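Side-chain contacts in uncharacterized protein (Sus scrofa, PDB 5BNF), which belongs to the ADP-ribosyl cyclase family as the porcine form of CD38, a single-chain fold cross-linked by five disulfides: residues Ile13-Arg16 with Arg17-Tyr21; Asp33-Lys36 with Ile37-Ala40; Gly207-Ile210 with Asn211-Gln214. One frame throughout, in Å; residues are numbered along the deposited sequence.

Contact 1: residues Ile13-Arg16 with Arg17-Tyr21; sequences IILR and RCYTY
I13 and R17 lie side by side and point the same way. The methyl CG2 of I13 sits over one face of the R17 guanidinium, with I13 CG2 3.7 Å from R17 NE. The R17 chain starts beside its own backbone N (chi1 -70°) and then runs extended to NE. This carries the aliphatic part along the I13 carbonyl, where R17 CG comes within 3.3 Å of I13 O. The polar end goes further: R17 NH1 donates to the backbone oxygens of I105 and D107. I13 covers one face of the guanidinium, while NH1 is bound by two carbonyls.

I13 and R17 are one turn apart on helix 10-25. The i to i+4 backbone bonds of this stretch are R17 N to I13 O, C18 N to I14 O, Y19 N to L15 O and T20 N to R16 O. C18 SG forms a disulfide with C34.

L15 and Y19 also lie side by side, pointing the same way. L15 CD2 meets Y19 CE2 at 3.9 Å, and Y19 CD2 is 3.6 Å from L15 O, which reaches the ring obliquely. Both side chains also touch C34 of helix 34-45. R16 and T20 run alongside each other on a more open side. Their contact is loose, with R16 CG 4.1 Å from T20 OG1. The T20 hydroxyl is close to R16 O in a weak and unsettled bond, and R16 O already accepts from T20 N.

Contact 2: residues Asp33-Lys36 with Ile37-Ala40; sequences DCQK and IKKA
I37 packs back against the carbonyl of D33, with I37 CG1 3.2 Å from D33 O. Its first torsion (chi1 -63°) sets CG1 beside the backbone N, on the side of the D33 carbonyl. The same D33 O accepts from I37 N at 3.3 Å. This is the tight side. I37 also touches L61 and L64 of helix 59-64, and A40 rests on L60 and L61. C34, one turn before I37, packs on L15, Y19 and I22 of the neighbouring helix 10-25.

The segment is the first part of helix 34-45. D33 is the N-cap, and its OD2 is modelled as accepting from K36 N. OD2 is less surely placed, which leaves the details of this bond tentative and the long ion pair to K36 NZ doubtful. Further on, K38 N bonds to C34 O at 2.9 Å. K39 N to Q35 O and A40 N to K36 O continue the helical pattern.

The outer side is looser. Q35 is bent at chi2 (56°), which turns its amide forward, toward K38 and K39. There Q35 and K38 cross obliquely, and Q35 OE1 lies 3.6 Å from K38 NZ. K38 also touches L15, and only part of it belongs to the open side. Q35 NE2 is 3.9 Å from K39 CB. K39 NZ reaches on to D43 in a long, weak ion pair.

The chemistry is divided. Apolar groups and a disulfide cysteine hold the helix to its neighbours, while amide and ammonium groups meet solvent. The D33 carboxylate would probably offset the positive end of the helix dipole.

Contact 3: residues Gly207-Ile210 with Asn211-Gln214; sequences GSSI and NELQ
A first torsion of -67° swings E212 CG to the side of its backbone N and lays it against the carbonyl of S208, with E212 CG 3.2 Å from S208 O. The chain is then extended, which takes the carboxylate alongside S209, where E212 OE1 is 3.8 Å from S209 CA. N211 takes a different well: its CG is anti to the backbone N (chi1 177°), and the amide stands out from the helix. A water bridges that amide and the backbone. It accepts from N211 ND2 at 2.7 Å and donates to S208 O at 3.0 Å. S208 O is therefore gripped twice, by this water and by E212 N, which lies 3.0 Å from S208 O.

The residues form the first turns of helix 208-219, with G207 at the N-cap position. G207 O accepts from N211 N at 3.2 Å. This helix is the connection in a beta-alpha-beta unit between the parallel strands 186-194 and 223-229. I210 and L213 turn to the strand side. I210 touches F224 and C226, and L213 touches F224 and F167.

The bonds of the next carbonyl are weaker. S209 O receives L213 N at 3.4 Å and also E212 N, both weakly. The S209 hydroxyl is buried, and it is satisfied by a hydrogen bond with the backbone N of F167. One residue on, I210 O accepts from Q214 N. E212, partly exposed, also meets K169.

Contacts 1, 2 and 3 come in that order along the chain, each on one helix, contacts 2 and 3 including its N-cap residue. Contacts 1 and 2 lie on successive helices, 10-25 and 34-45, with centres about 10 Å apart. They touch directly, and L15 packs on K38. Contact 3 lies on helix 208-219, on the opposite side of the chain's centre. Its centre is about 39 Å from that of contact 1 and about 42 Å from that of contact 2. It belongs to the part built on the parallel sheet, next to strand 223-229. The disulfide between contacts 1 and 2 ties helices 10-25 and 34-45 together, while contact 3 sits in the beta-alpha-beta region.

Contact 1: residues Ile13-Arg16 with Arg17-Tyr21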
loop_
_atom_site.group_PDB
_atom_site.type_symbol
_atom_site.label_atom_id
_atom_site.label_comp_id
_atom_site.label_asym_id
_atom_site.label_seq_id
_atom_site.Cartn_x
_atom_site.Cartn_y
_atom_site.Cartn_z
ATOM N N ILE A 13 -18.483 -4.748 5.986
ATOM C CA ILE A 13 -17.489 -3.716 6.220
ATOM C C ILE A 13 -16.980 -3.042 4.953
ATOM O O ILE A 13 -16.999 -1.815 4.859
ATOM C CB ILE A 13 -16.292 -4.275 7.009
ATOM C CG1 ILE A 13 -16.757 -4.673 8.412
ATOM C CG2 ILE A 13 -15.171 -3.245 7.072
ATOM C CD1 ILE A 13 -15.638 -5.134 9.348
ATOM N N ILE A 14 -16.532 -3.827 3.978
ATOM C CA ILE A 14 -16.023 -3.229 2.750
ATOM C C ILE A 14 -17.123 -2.557 1.945
ATOM O O ILE A 14 -16.856 -1.617 1.197
ATOM C CB ILE A 14 -15.298 -4.257 1.844
ATOM C CG1 ILE A 14 -16.265 -5.351 1.397
ATOM C CG2 ILE A 14 -14.112 -4.858 2.588
ATOM C CD1 ILE A 14 -15.647 -6.329 0.401
ATOM N N LEU A 15 -18.357 -3.033 2.092
ATOM C CA LEU A 15 -19.466 -2.429 1.364
ATOM C C LEU A 15 -19.678 -1.027 1.921
ATOM O O LEU A 15 -19.759 -0.061 1.171
ATOM C CB LEU A 15 -20.756 -3.238 1.531
ATOM C CG LEU A 15 -21.529 -3.582 0.248
ATOM C CD1 LEU A 15 -23.015 -3.571 0.564
ATOM C CD2 LEU A 15 -21.229 -2.581 -0.872
ATOM N N ARG A 16 -19.762 -0.928 3.244
ATOM C CA ARG A 16 -19.950 0.356 3.904
ATOM C C ARG A 16 -18.837 1.320 3.522
ATOM O O ARG A 16 -19.083 2.382 2.949
ATOM C CB ARG A 16 -19.940 0.181 5.422
ATOM C CG ARG A 16 -19.800 1.496 6.165
ATOM C CD ARG A 16 -18.981 1.337 7.435
ATOM N NE ARG A 16 -19.791 1.452 8.644
ATOM C CZ ARG A 16 -19.872 0.510 9.578
ATOM N NH1 ARG A 16 -19.193 -0.622 9.439
ATOM N NH2 ARG A 16 -20.623 0.703 10.656
ATOM N N ARG A 17 -17.610 0.933 3.859
ATOM C CA ARG A 17 -16.438 1.744 3.581
ATOM C C ARG A 17 -16.445 2.289 2.167
ATOM O O ARG A 17 -16.252 3.486 1.960
ATOM C CB ARG A 17 -15.158 0.933 3.811
ATOM C CG ARG A 17 -14.877 0.614 5.273
ATOM C CD ARG A 17 -13.459 0.099 5.467
ATOM N NE ARG A 17 -13.158 -0.145 6.873
ATOM C CZ ARG A 17 -11.990 -0.589 7.315
ATOM N NH1 ARG A 17 -11.012 -0.836 6.456
ATOM N NH2 ARG A 17 -11.805 -0.793 8.612
ATOM N N CYS A 18 -16.674 1.416 1.195
ATOM C CA CYS A 18 -16.699 1.845 -0.197
ATOM C C CYS A 18 -17.649 3.018 -0.437
ATOM O O CYS A 18 -17.258 4.032 -1.016
ATOM C CB CYS A 18 -17.086 0.680 -1.102
ATOM S SG CYS A 18 -17.304 1.143 -2.845
ATOM N N TYR A 19 -18.897 2.886 -0.005
ATOM C CA TYR A 19 -19.847 3.968 -0.199
ATOM C C TYR A 19 -19.360 5.227 0.491
ATOM O O TYR A 19 -19.241 6.275 -0.139
ATOM C CB TYR A 19 -21.240 3.573 0.305
ATOM C CG TYR A 19 -22.019 2.755 -0.706
ATOM C CD1 TYR A 19 -22.193 3.216 -2.010
ATOM C CD2 TYR A 19 -22.566 1.521 -0.367
ATOM C CE1 TYR A 19 -22.890 2.470 -2.955
ATOM C CE2 TYR A 19 -23.269 0.764 -1.306
ATOM C CZ TYR A 19 -23.426 1.245 -2.599
ATOM O OH TYR A 19 -24.114 0.507 -3.540
ATOM N N THR A 20 -19.056 5.124 1.778
ATOM C CA THR A 20 -18.573 6.279 2.520
ATOM C C THR A 20 -17.449 6.994 1.766
ATOM O O THR A 20 -17.269 8.204 1.904
ATOM C CB THR A 20 -18.055 5.870 3.902
ATOM O OG1 THR A 20 -19.123 5.281 4.652
ATOM C CG2 THR A 20 -17.529 7.076 4.653
ATOM N N TYR A 21 -16.702 6.243 0.961
ATOM C CA TYR A 21 -15.598 6.816 0.202
ATOM C C TYR A 21 -16.056 7.614 -1.017
ATOM O O TYR A 21 -15.605 8.738 -1.227
ATOM C CB TYR A 21 -14.631 5.717 -0.262
ATOM C CG TYR A 21 -13.344 6.256 -0.859
ATOM C CD1 TYR A 21 -12.306 6.705 -0.045
ATOM C CD2 TYR A 21 -13.172 6.334 -2.239
ATOM C CE1 TYR A 21 -11.121 7.217 -0.595
ATOM C CE2 TYR A 21 -11.994 6.845 -2.797
ATOM C CZ TYR A 21 -10.977 7.280 -1.967
ATOM O OH TYR A 21 -9.809 7.753 -2.513
#

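Contact 2: residues Asp33-Lys36 with Ile37-Ala40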
loop_
_atom_site.group_PDB
_atom_site.type_symbol
_atom_site.label_atom_id
_atom_site.label_comp_id
_atom_site.label_asym_id
_atom_site.label_seq_id
_atom_site.Cartn_x
_atom_site.Cartn_y
_atom_site.Cartn_z
ATOM N N ASP A 33 -19.575 2.020 -8.512
ATOM C CA ASP A 33 -20.572 1.188 -7.836
ATOM C C ASP A 33 -19.948 0.270 -6.793
ATOM O O ASP A 33 -19.169 -0.620 -7.116
ATOM C CB ASP A 33 -21.338 0.342 -8.851
ATOM C CG ASP A 33 -22.205 -0.715 -8.188
ATOM O OD1 ASP A 33 -22.969 -0.371 -7.260
ATOM O OD2 ASP A 33 -22.130 -1.892 -8.596
ATOM N N CYS A 34 -20.328 0.476 -5.541
ATOM C CA CYS A 34 -19.789 -0.298 -4.439
ATOM C C CYS A 34 -20.124 -1.782 -4.385
ATOM O O CYS A 34 -19.265 -2.598 -4.046
ATOM C CB CYS A 34 -20.179 0.377 -3.130
ATOM S SG CYS A 34 -19.195 1.880 -2.865
ATOM N N GLN A 35 -21.366 -2.141 -4.691
ATOM C CA GLN A 35 -21.753 -3.548 -4.668
ATOM C C GLN A 35 -20.943 -4.331 -5.705
ATOM O O GLN A 35 -20.563 -5.477 -5.470
ATOM C CB GLN A 35 -23.256 -3.696 -4.932
ATOM C CG GLN A 35 -23.705 -5.085 -5.404
ATOM C CD GLN A 35 -23.311 -6.222 -4.469
ATOM O OE1 GLN A 35 -23.514 -6.149 -3.255
ATOM N NE2 GLN A 35 -22.762 -7.289 -5.040
ATOM N N LYS A 36 -20.674 -3.703 -6.843
ATOM C CA LYS A 36 -19.899 -4.333 -7.904
ATOM C C LYS A 36 -18.500 -4.620 -7.376
ATOM O O LYS A 36 -17.949 -5.697 -7.597
ATOM C CB LYS A 36 -19.805 -3.395 -9.105
ATOM C CG LYS A 36 -20.207 -4.012 -10.428
ATOM C CD LYS A 36 -21.151 -3.087 -11.184
ATOM C CE LYS A 36 -20.528 -1.718 -11.430
ATOM N NZ LYS A 36 -21.501 -0.772 -12.049
ATOM N N ILE A 37 -17.935 -3.635 -6.682
ATOM C CA ILE A 37 -16.601 -3.754 -6.112
ATOM C C ILE A 37 -16.556 -4.904 -5.109
ATOM O O ILE A 37 -15.725 -5.803 -5.227
ATOM C CB ILE A 37 -16.177 -2.443 -5.394
ATOM C CG1 ILE A 37 -16.101 -1.287 -6.394
ATOM C CG2 ILE A 37 -14.821 -2.624 -4.732
ATOM C CD1 ILE A 37 -14.967 -1.396 -7.400
ATOM N N LYS A 38 -17.458 -4.869 -4.132
ATOM C CA LYS A 38 -17.537 -5.896 -3.097
ATOM C C LYS A 38 -17.601 -7.296 -3.688
ATOM O O LYS A 38 -17.000 -8.234 -3.160
ATOM C CB LYS A 38 -18.763 -5.656 -2.221
ATOM C CG LYS A 38 -19.195 -6.870 -1.418
ATOM C CD LYS A 38 -20.590 -6.684 -0.842
ATOM C CE LYS A 38 -21.268 -8.023 -0.597
ATOM N NZ LYS A 38 -22.686 -7.866 -0.159
ATOM N N LYS A 39 -18.340 -7.431 -4.782
ATOM C CA LYS A 39 -18.487 -8.713 -5.450
ATOM C C LYS A 39 -17.137 -9.171 -5.984
ATOM O O LYS A 39 -16.752 -10.325 -5.820
ATOM C CB LYS A 39 -19.480 -8.593 -6.608
ATOM C CG LYS A 39 -19.738 -9.899 -7.337
ATOM C CD LYS A 39 -20.424 -10.905 -6.430
ATOM C CE LYS A 39 -20.655 -12.217 -7.154
ATOM N NZ LYS A 39 -21.217 -13.242 -6.232
ATOM N N ALA A 40 -16.423 -8.255 -6.625
ATOM C CA ALA A 40 -15.114 -8.552 -7.190
ATOM C C ALA A 40 -14.089 -8.929 -6.118
ATOM O O ALA A 40 -13.324 -9.885 -6.276
ATOM C CB ALA A 40 -14.624 -7.361 -7.966
#

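Contact 3: residues Gly207-Ile210 with Asn211-Gln214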
loop_
_atom_site.group_PDB
_atom_site.type_symbol
_atom_site.label_atom_id
_atom_site.label_comp_id
_atom_site.label_asym_id
_atom_site.label_seq_id
_atom_site.Cartn_x
_atom_site.Cartn_y
_atom_site.Cartn_z
ATOM N N GLY A 207 23.237 8.981 6.148
ATOM C CA GLY A 207 23.522 7.577 6.377
ATOM C C GLY A 207 23.602 6.731 5.121
ATOM O O GLY A 207 23.179 7.144 4.039
ATOM N N SER A 208 24.150 5.532 5.271
ATOM C CA SER A 208 24.290 4.625 4.147
ATOM C C SER A 208 22.930 4.105 3.673
ATOM O O SER A 208 22.752 3.796 2.496
ATOM C CB SER A 208 25.210 3.456 4.522
ATOM O OG SER A 208 24.706 2.740 5.631
ATOM N N SER A 209 21.967 4.022 4.585
ATOM C CA SER A 209 20.635 3.540 4.238
ATOM C C SER A 209 19.985 4.435 3.193
ATOM O O SER A 209 19.463 3.957 2.186
ATOM C CB SER A 209 19.745 3.490 5.485
ATOM O OG SER A 209 18.488 2.914 5.193
ATOM N N ILE A 210 20.009 5.739 3.438
ATOM C CA ILE A 210 19.413 6.687 2.515
ATOM C C ILE A 210 20.224 6.782 1.237
ATOM O O ILE A 210 19.692 7.102 0.184
ATOM C CB ILE A 210 19.261 8.065 3.194
ATOM C CG1 ILE A 210 18.071 8.004 4.157
ATOM C CG2 ILE A 210 19.049 9.166 2.162
ATOM C CD1 ILE A 210 18.252 8.813 5.408
ATOM N N ASN A 211 21.515 6.494 1.326
ATOM C CA ASN A 211 22.353 6.523 0.143
ATOM C C ASN A 211 21.941 5.357 -0.757
ATOM O O ASN A 211 22.047 5.439 -1.977
ATOM C CB ASN A 211 23.827 6.399 0.515
ATOM C CG ASN A 211 24.723 6.351 -0.704
ATOM O OD1 ASN A 211 24.928 7.358 -1.373
ATOM N ND2 ASN A 211 25.245 5.170 -1.014
ATOM N N GLU A 212 21.455 4.275 -0.159
ATOM C CA GLU A 212 21.023 3.136 -0.957
ATOM C C GLU A 212 19.819 3.541 -1.784
ATOM O O GLU A 212 19.681 3.121 -2.935
ATOM C CB GLU A 212 20.655 1.948 -0.075
ATOM C CG GLU A 212 21.814 1.344 0.661
ATOM C CD GLU A 212 21.410 0.117 1.447
ATOM O OE1 GLU A 212 20.507 0.233 2.306
ATOM O OE2 GLU A 212 21.995 -0.958 1.201
ATOM N N LEU A 213 18.955 4.363 -1.190
ATOM C CA LEU A 213 17.758 4.845 -1.874
ATOM C C LEU A 213 18.158 5.799 -2.991
ATOM O O LEU A 213 17.644 5.727 -4.108
ATOM C CB LEU A 213 16.823 5.566 -0.892
ATOM C CG LEU A 213 15.645 6.341 -1.499
ATOM C CD1 LEU A 213 14.807 5.421 -2.381
ATOM C CD2 LEU A 213 14.781 6.940 -0.377
ATOM N N GLN A 214 19.077 6.699 -2.677
ATOM C CA GLN A 214 19.560 7.661 -3.652
ATOM C C GLN A 214 20.136 6.969 -4.898
ATOM O O GLN A 214 19.814 7.342 -6.025
ATOM C CB GLN A 214 20.610 8.553 -2.995
ATOM C CG GLN A 214 21.538 9.255 -3.976
ATOM C CD GLN A 214 21.446 10.759 -3.888
ATOM O OE1 GLN A 214 21.631 11.343 -2.822
ATOM N NE2 GLN A 214 21.159 11.398 -5.016
HETATM O O HOH W 1 25.210 3.282 0.888
#